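PDB 1O4T: oxalate-binding protein from Thermotoga maritima, which binds oxalate and a manganese ion in a cupin barrel, works as a homodimer and is probably an oxalate decarboxylase. Local coordinates for residues C106-D109 with S110-H114; L47-A51 with M52-A56; V20-S23 with S24-T27. One frame throughout, in Å; residues are numbered along the deposited sequence. Where two conformers were deposited one is given.

Overall arrangement
All three contacts are local turns or loops next to strands of this cupin protein, and all three touch the second subunit. Interaction 1 alone reaches the metal site: His114 binds the manganese ion, and its side chain lies about 3 Å from the bound oxalate. In interaction 2 the side chain of Met52 is about 12 Å from the oxalate, while interaction 3 lies away from the site. Interactions 2 and 3 are neighbours, their nearest atoms about 4 Å apart; the centres of interactions 1 and 3 are about 27 Å apart, on opposite sides of the chain's centre. Across the dimer, His53 of interaction 2 is hydrogen-bonded to Asp109 of interaction 1 in the other subunit.

Interaction 1 of 3, residues C106-D109 with S110-H114; sequences CFTD and SGESH. With MN (manganese (II) ion), chain C.
Asp109 and Glu112 close a type II beta turn, the N of Glu112 bonding to the O of Asp109 at 3.1 Å, and Gly111 takes the positive-phi corner (phi 93°), where a CB would collide with the carbonyl oxygen of Ser110. The carboxylate of Glu112 folds back over this turn. Its OE1 accepts from Asp109 N at 3.0 Å in an almost straight bond, the donor coming from above the carboxylate plane, and accepts a second hydrogen bond from a water that also donates to Phe107 O. Replacing Glu112 by alanine would remove the carboxylate and is likely to leave Asp109 N and this water without their shared acceptor. Asp109 turns its own carboxylate onward: OD1 receives Ser110 N at 2.8 Å on the anti side, and the same oxygen is hydrogen-bonded to His53 of the second subunit.

Beside the turn, Thr108 meets His114 in two ways. With OG1 anti to the carbonyl carbon (chi1 -64°), CG2 falls opposite the backbone N and the methyl lies over one face of the imidazole, 4.1 Å from the ring centroid, a CH-pi contact. Thr108 OG1 lies 2.7 Å from ND1 of His114, but the donor angle of 119° makes that bond weak; OG1 is also hydrogen-bonded to Asp93. The methyl and the hydroxyl thus both bear on the ring whose NE2 binds the manganese ion at 2.2 Å, making Thr108 a second-shell neighbour of the metal. Tyr82 stacks on the ring as well, and His73, His75 and Glu80 supply the other protein ligands. Three histidines and a glutamate around manganese, with the last histidine placed just after a tight turn between two strands, form the characteristic metal site of the cupin double-stranded beta-helix.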
loop_
_atom_site.group_PDB
_atom_site.type_symbol
_atom_site.label_atom_id
_atom_site.label_comp_id
_atom_site.label_asym_id
_atom_site.label_seq_id
_atom_site.Cartn_x
_atom_site.Cartn_y
_atom_site.Cartn_z
ATOM N N CYS A 106 5.613 2.007 -7.865
ATOM C CA CYS A 106 6.910 1.557 -8.407
ATOM C C CYS A 106 7.036 0.082 -8.182
ATOM O O CYS A 106 6.976 -0.358 -7.030
ATOM C CB CYS A 106 8.057 2.278 -7.714
ATOM S SG CYS A 106 7.870 4.062 -7.665
ATOM N N PHE A 107 7.194 -0.672 -9.261
ATOM C CA PHE A 107 7.271 -2.124 -9.250
ATOM C C PHE A 107 8.672 -2.611 -9.604
ATOM O O PHE A 107 9.212 -2.288 -10.685
ATOM C CB PHE A 107 6.277 -2.708 -10.255
ATOM C CG PHE A 107 6.197 -4.197 -10.212
ATOM C CD1 PHE A 107 5.565 -4.827 -9.158
ATOM C CD2 PHE A 107 6.779 -4.973 -11.202
ATOM C CE1 PHE A 107 5.501 -6.222 -9.094
ATOM C CE2 PHE A 107 6.730 -6.351 -11.144
ATOM C CZ PHE A 107 6.116 -6.974 -10.088
ATOM N N THR A 108 9.280 -3.372 -8.698
ATOM C CA THR A 108 10.596 -3.979 -8.959
ATOM C C THR A 108 10.495 -5.489 -8.926
ATOM O O THR A 108 10.083 -6.068 -7.933
ATOM C CB THR A 108 11.620 -3.513 -7.938
ATOM O OG1 THR A 108 11.813 -2.116 -8.073
ATOM C CG2 THR A 108 12.983 -4.073 -8.239
ATOM N N ASP A 109 10.875 -6.121 -10.022
ATOM C CA ASP A 109 10.642 -7.539 -10.194
ATOM C C ASP A 109 11.845 -8.322 -9.707
ATOM O O ASP A 109 12.920 -7.752 -9.454
ATOM C CB ASP A 109 10.378 -7.847 -11.677
ATOM C CG ASP A 109 9.401 -8.990 -11.878
ATOM O OD1 ASP A 109 9.186 -9.813 -10.953
ATOM O OD2 ASP A 109 8.795 -9.127 -12.950
ATOM N N SER A 110 11.680 -9.640 -9.611
ATOM C CA SER A 110 12.765 -10.522 -9.164
ATOM C C SER A 110 13.925 -10.356 -10.133
ATOM O O SER A 110 13.727 -10.345 -11.330
ATOM C CB SER A 110 12.245 -11.976 -9.122
ATOM O OG SER A 110 13.207 -12.927 -8.625
ATOM N N GLY A 111 15.139 -10.226 -9.613
ATOM C CA GLY A 111 16.317 -10.117 -10.443
ATOM C C GLY A 111 16.720 -8.702 -10.762
ATOM O O GLY A 111 17.836 -8.491 -11.209
ATOM N N GLU A 112 15.813 -7.736 -10.554
ATOM C CA GLU A 112 16.130 -6.324 -10.761
ATOM C C GLU A 112 16.684 -5.652 -9.505
ATOM O O GLU A 112 16.421 -6.069 -8.396
ATOM C CB GLU A 112 14.898 -5.547 -11.198
ATOM C CG GLU A 112 14.167 -6.132 -12.382
ATOM C CD GLU A 112 13.082 -5.215 -12.924
ATOM O OE1 GLU A 112 12.311 -4.575 -12.145
ATOM O OE2 GLU A 112 13.001 -5.149 -14.160
ATOM N N SER A 113 17.410 -4.569 -9.704
ATOM C CA SER A 113 17.928 -3.750 -8.625
ATOM C C SER A 113 17.257 -2.400 -8.707
ATOM O O SER A 113 16.936 -1.939 -9.815
ATOM C CB SER A 113 19.431 -3.570 -8.755
ATOM O OG SER A 113 20.104 -4.808 -8.751
ATOM N N HIS A 114 17.038 -1.768 -7.544
ATOM C CA HIS A 114 16.433 -0.447 -7.491
ATOM C C HIS A 114 16.993 0.443 -6.374
ATOM O O HIS A 114 17.742 -0.032 -5.497
ATOM C CB HIS A 114 14.873 -0.515 -7.391
ATOM C CG HIS A 114 14.342 -1.041 -6.088
ATOM N ND1 HIS A 114 12.986 -1.176 -5.854
ATOM C CD2 HIS A 114 14.960 -1.544 -4.994
ATOM C CE1 HIS A 114 12.791 -1.713 -4.658
ATOM N NE2 HIS A 114 13.971 -1.948 -4.112
HETATM MN MN MN C . 14.096 -2.922 -2.189
HETATM O O HOH W 1 9.827 -3.764 -13.556
#

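Interaction 2 of 3, residues L47-A51 with M52-A56; sequences LSKEA and MHNKA
Met52 carries CG anti to its carbonyl carbon and bends at chi3 (-68°), which turns its end back to the start of the loop. There CE lies 3.4 Å from Ser48 O and also close to Leu47 O, and SD is 4.2 Å from Leu47 CB. Lys49 instead runs extended, with CG opposite the backbone N (chi1 159°), and crosses Asn54 at about a right angle. It is the aliphatic part of the lysine that touches there, CE lying 3.3 Å from Asn54 OD1. Nearer its root, CG is 3.3 Å from Ala56 O. That buried carbonyl has no hydrogen-bonding partner in the model; a CA-H...O contact from Lys49 also reaches it.

The backbone is wound into two successive tight turns, type I from Glu50 to His53 and type I' from Met52 to Lys55, in the connection between strands 40-45 and 56-64 of the cupin barrel. Just ahead of the first, Ser48 forms an ST motif, its OG accepting from Ala51 N at 3.0 Å with the N-H pointing almost straight at it. The main chain then tightens through Met52 N to Ser48 O, His53 N to Glu50 O and Asn54 N to Lys49 O, the last at 2.8 Å. In the bond to Glu50 O the donor sits well above the carbonyl plane. His53 and Asn54 both have positive phi, the left-handed conformation that a type I' turn needs at its two corners.

Much of this loop faces the second subunit. The methionine packs on Phe79 there and on Phe59 of its own chain, Leu47 meets Ile81 of the second subunit, and the His53 ring, whose NE2 is hydrogen-bonded to Asp109 of the second subunit, lies at about 20° to that of Phe79 in that subunit.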
loop_
_atom_site.group_PDB
_atom_site.type_symbol
_atom_site.label_atom_id
_atom_site.label_comp_id
_atom_site.label_asym_id
_atom_site.label_seq_id
_atom_site.Cartn_x
_atom_site.Cartn_y
_atom_site.Cartn_z
ATOM N N LEU A 47 3.163 -4.521 9.392
ATOM C CA LEU A 47 2.785 -5.915 9.621
ATOM C C LEU A 47 3.979 -6.812 9.521
ATOM O O LEU A 47 4.823 -6.631 8.651
ATOM C CB LEU A 47 1.806 -6.370 8.569
ATOM C CG LEU A 47 0.467 -5.665 8.534
ATOM C CD1 LEU A 47 -0.236 -5.971 7.185
ATOM C CD2 LEU A 47 -0.429 -5.984 9.714
ATOM N N SER A 48 4.043 -7.799 10.394
ATOM C CA SER A 48 5.117 -8.767 10.360
ATOM C C SER A 48 4.894 -9.798 9.249
ATOM O O SER A 48 3.785 -9.957 8.718
ATOM C CB SER A 48 5.249 -9.471 11.709
ATOM O OG SER A 48 4.222 -10.424 11.903
ATOM N N LYS A 49 5.973 -10.502 8.918
ATOM C CA LYS A 49 5.947 -11.527 7.895
ATOM C C LYS A 49 5.100 -12.712 8.382
ATOM O O LYS A 49 4.345 -13.304 7.602
ATOM C CB LYS A 49 7.394 -11.921 7.536
ATOM C CG LYS A 49 7.574 -13.280 6.875
ATOM C CD LYS A 49 9.054 -13.641 6.644
ATOM C CE LYS A 49 9.169 -15.113 6.303
ATOM N NZ LYS A 49 10.511 -15.507 5.854
ATOM N N GLU A 50 5.229 -13.034 9.672
ATOM C CA GLU A 50 4.354 -14.007 10.321
ATOM C C GLU A 50 2.868 -13.643 10.197
ATOM O O GLU A 50 2.068 -14.482 9.814
ATOM C CB GLU A 50 4.722 -14.216 11.806
ATOM C CG GLU A 50 5.961 -15.090 12.034
ATOM C CD GLU A 50 5.918 -15.897 13.339
ATOM O OE1 GLU A 50 4.783 -16.167 13.834
ATOM O OE2 GLU A 50 7.013 -16.297 13.860
ATOM N N ALA A 51 2.513 -12.399 10.510
ATOM C CA ALA A 51 1.171 -11.905 10.246
ATOM C C ALA A 51 0.769 -12.221 8.798
ATOM O O ALA A 51 -0.364 -12.632 8.526
ATOM C CB ALA A 51 1.100 -10.385 10.487
ATOM N N MET A 52 1.710 -12.036 7.867
ATOM C CA MET A 52 1.413 -12.169 6.432
ATOM C C MET A 52 1.665 -13.574 5.931
ATOM O O MET A 52 1.891 -13.775 4.746
ATOM C CB MET A 52 2.185 -11.116 5.627
ATOM C CG MET A 52 1.719 -9.716 5.952
ATOM S SD MET A 52 2.559 -8.484 4.987
ATOM C CE MET A 52 4.305 -8.605 5.690
ATOM N N HIS A 53 1.564 -14.533 6.852
ATOM C CA HIS A 53 1.687 -15.972 6.577
ATOM C C HIS A 53 2.941 -16.299 5.780
ATOM O O HIS A 53 2.939 -17.193 4.934
ATOM C CB HIS A 53 0.438 -16.493 5.852
ATOM C CG HIS A 53 -0.844 -16.272 6.605
ATOM N ND1 HIS A 53 -1.583 -17.309 7.143
ATOM C CD2 HIS A 53 -1.520 -15.136 6.904
ATOM C CE1 HIS A 53 -2.654 -16.821 7.742
ATOM N NE2 HIS A 53 -2.637 -15.502 7.616
ATOM N N ASN A 54 4.018 -15.568 6.051
ATOM C CA ASN A 54 5.304 -15.792 5.379
ATOM C C ASN A 54 5.229 -15.676 3.835
ATOM O O ASN A 54 6.117 -16.161 3.116
ATOM C CB ASN A 54 5.922 -17.143 5.835
ATOM C CG ASN A 54 6.076 -17.248 7.373
ATOM O OD1 ASN A 54 6.718 -16.405 8.018
ATOM N ND2 ASN A 54 5.484 -18.294 7.956
ATOM N N LYS A 55 4.194 -14.985 3.340
ATOM C CA LYS A 55 3.998 -14.753 1.906
ATOM C C LYS A 55 4.626 -13.437 1.450
ATOM O O LYS A 55 4.923 -13.258 0.269
ATOM C CB LYS A 55 2.511 -14.764 1.583
ATOM C CG LYS A 55 1.859 -16.117 1.810
ATOM C CD LYS A 55 2.386 -17.122 0.792
ATOM C CE LYS A 55 1.650 -18.426 0.857
ATOM N NZ LYS A 55 2.329 -19.447 -0.001
ATOM N N ALA A 56 4.785 -12.512 2.397
ATOM C CA ALA A 56 5.443 -11.220 2.192
ATOM C C ALA A 56 6.388 -11.032 3.364
ATOM O O ALA A 56 6.101 -11.476 4.480
ATOM C CB ALA A 56 4.433 -10.100 2.139
#

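Interaction 3 of 3, residues V20-S23 with S24-T27; sequences VVRS and SEIT
Val21 and Ile26 supply the apolar part of this contact, their side-chain ends meeting across the turn that separates them. CG1 of Val21 stands anti to its own N (chi1 175°) and meets the end of the isoleucine chain, 3.6 Å from Ile26 CD1 and slightly farther from Ile26 CG1, while the two side chains cross obliquely. The valine also packs on Val105 of the second subunit, which places this small apolar pair beside the dimer interface.

Hydrogen bonds hold the turn itself. Ile26 N donates to Ser23 O at 2.9 Å, approaching from above the carbonyl plane, 46° out of it. The same Ser23 O accepts from a water that also donates to Ile26 O at 2.7 Å, so the carbonyl is gripped twice and the water bridges two backbone oxygens.

Contacts along the long polar side chains make up the rest. In the conformer described, one of two deposited and so less certain in position, Arg22 is bent at chi2 and chi3 and lays its aliphatic stem against both residues that follow Ser23. On one of them, CG of Arg22 lies 3.4 Å from Ser24 OG; on the other, its CB is 3.8 Å from Glu25 OE1. Guanidinium and carboxylate planes are 57° apart, and the nearest charged atoms, Arg22 NH2 and Glu25 OE2, remain 5.0 Å from each other, too far for a salt bridge. The arginine makes its salt bridge elsewhere, from NE to Asp104 of the second subunit.

Residues 20-22 pair antiparallel with a strand of that subunit, and the short turn at 23-26 then leads the chain toward strand 29-32: an N-terminal strand that joins a sheet of the neighbouring subunit, consistent with strand exchange between the two cupin barrels.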
loop_
_atom_site.group_PDB
_atom_site.type_symbol
_atom_site.label_atom_id
_atom_site.label_comp_id
_atom_site.label_asym_id
_atom_site.label_seq_id
_atom_site.Cartn_x
_atom_site.Cartn_y
_atom_site.Cartn_z
ATOM N N VAL A 20 -6.434 -3.607 13.303
ATOM C CA VAL A 20 -6.102 -2.328 12.784
ATOM C C VAL A 20 -4.794 -1.892 13.443
ATOM O O VAL A 20 -4.603 -2.059 14.658
ATOM C CB VAL A 20 -7.209 -1.339 13.056
ATOM C CG1 VAL A 20 -6.819 0.022 12.575
ATOM C CG2 VAL A 20 -8.491 -1.795 12.358
ATOM N N VAL A 21 -3.888 -1.359 12.628
ATOM C CA VAL A 21 -2.633 -0.790 13.123
ATOM C C VAL A 21 -2.606 0.676 12.698
ATOM O O VAL A 21 -2.643 0.973 11.503
ATOM C CB VAL A 21 -1.422 -1.509 12.489
ATOM C CG1 VAL A 21 -0.084 -0.839 12.895
ATOM C CG2 VAL A 21 -1.453 -3.005 12.816
ATOM N N ARG A 22 -2.574 1.588 13.673
ATOM C CA ARG A 22 -2.475 3.022 13.380
ATOM C C ARG A 22 -1.015 3.448 13.120
ATOM O O ARG A 22 -0.226 3.558 14.058
ATOM C CB ARG A 22 -3.084 3.887 14.487
ATOM C CG ARG A 22 -3.065 5.395 14.160
ATOM C CD ARG A 22 -4.234 6.201 14.731
ATOM N NE ARG A 22 -5.527 5.845 14.110
ATOM C CZ ARG A 22 -6.706 6.251 14.574
ATOM N NH1 ARG A 22 -7.817 5.888 13.971
ATOM N NH2 ARG A 22 -6.785 7.019 15.654
ATOM N N SER A 23 -0.658 3.629 11.833
ATOM C CA SER A 23 0.716 4.011 11.404
ATOM C C SER A 23 1.215 5.094 12.343
ATOM O O SER A 23 2.310 5.033 12.908
ATOM C CB SER A 23 0.762 4.615 9.957
ATOM O OG SER A 23 1.308 3.733 8.965
ATOM N N SER A 24 0.369 6.101 12.483
ATOM C CA SER A 24 0.680 7.277 13.276
ATOM C C SER A 24 1.285 6.860 14.630
ATOM O O SER A 24 2.061 7.623 15.235
ATOM C CB SER A 24 -0.623 8.102 13.431
ATOM O OG SER A 24 -1.539 7.779 12.331
ATOM N N GLU A 25 0.966 5.645 15.089
ATOM C CA GLU A 25 1.386 5.189 16.417
ATOM C C GLU A 25 2.383 3.993 16.437
ATOM O O GLU A 25 2.426 3.210 17.412
ATOM C CB GLU A 25 0.135 4.878 17.197
ATOM C CG GLU A 25 -0.750 6.106 17.317
ATOM C CD GLU A 25 -2.069 5.830 18.021
ATOM O OE1 GLU A 25 -2.485 4.644 18.127
ATOM O OE2 GLU A 25 -2.705 6.809 18.468
ATOM N N ILE A 26 3.199 3.885 15.379
ATOM C CA ILE A 26 4.292 2.915 15.305
ATOM C C ILE A 26 5.581 3.718 15.339
ATOM O O ILE A 26 5.741 4.673 14.571
ATOM C CB ILE A 26 4.261 2.128 13.979
ATOM C CG1 ILE A 26 3.000 1.258 13.836
ATOM C CG2 ILE A 26 5.556 1.303 13.814
ATOM C CD1 ILE A 26 3.083 -0.138 14.397
ATOM N N THR A 27 6.512 3.329 16.200
ATOM C CA THR A 27 7.795 4.018 16.283
ATOM C C THR A 27 8.692 3.564 15.128
ATOM O O THR A 27 9.005 2.389 14.978
ATOM C CB THR A 27 8.472 3.774 17.632
ATOM O OG1 THR A 27 7.580 4.143 18.692
ATOM C CG2 THR A 27 9.665 4.712 17.819
HETATM O O HOH W 2 5.000 5.949 12.254
#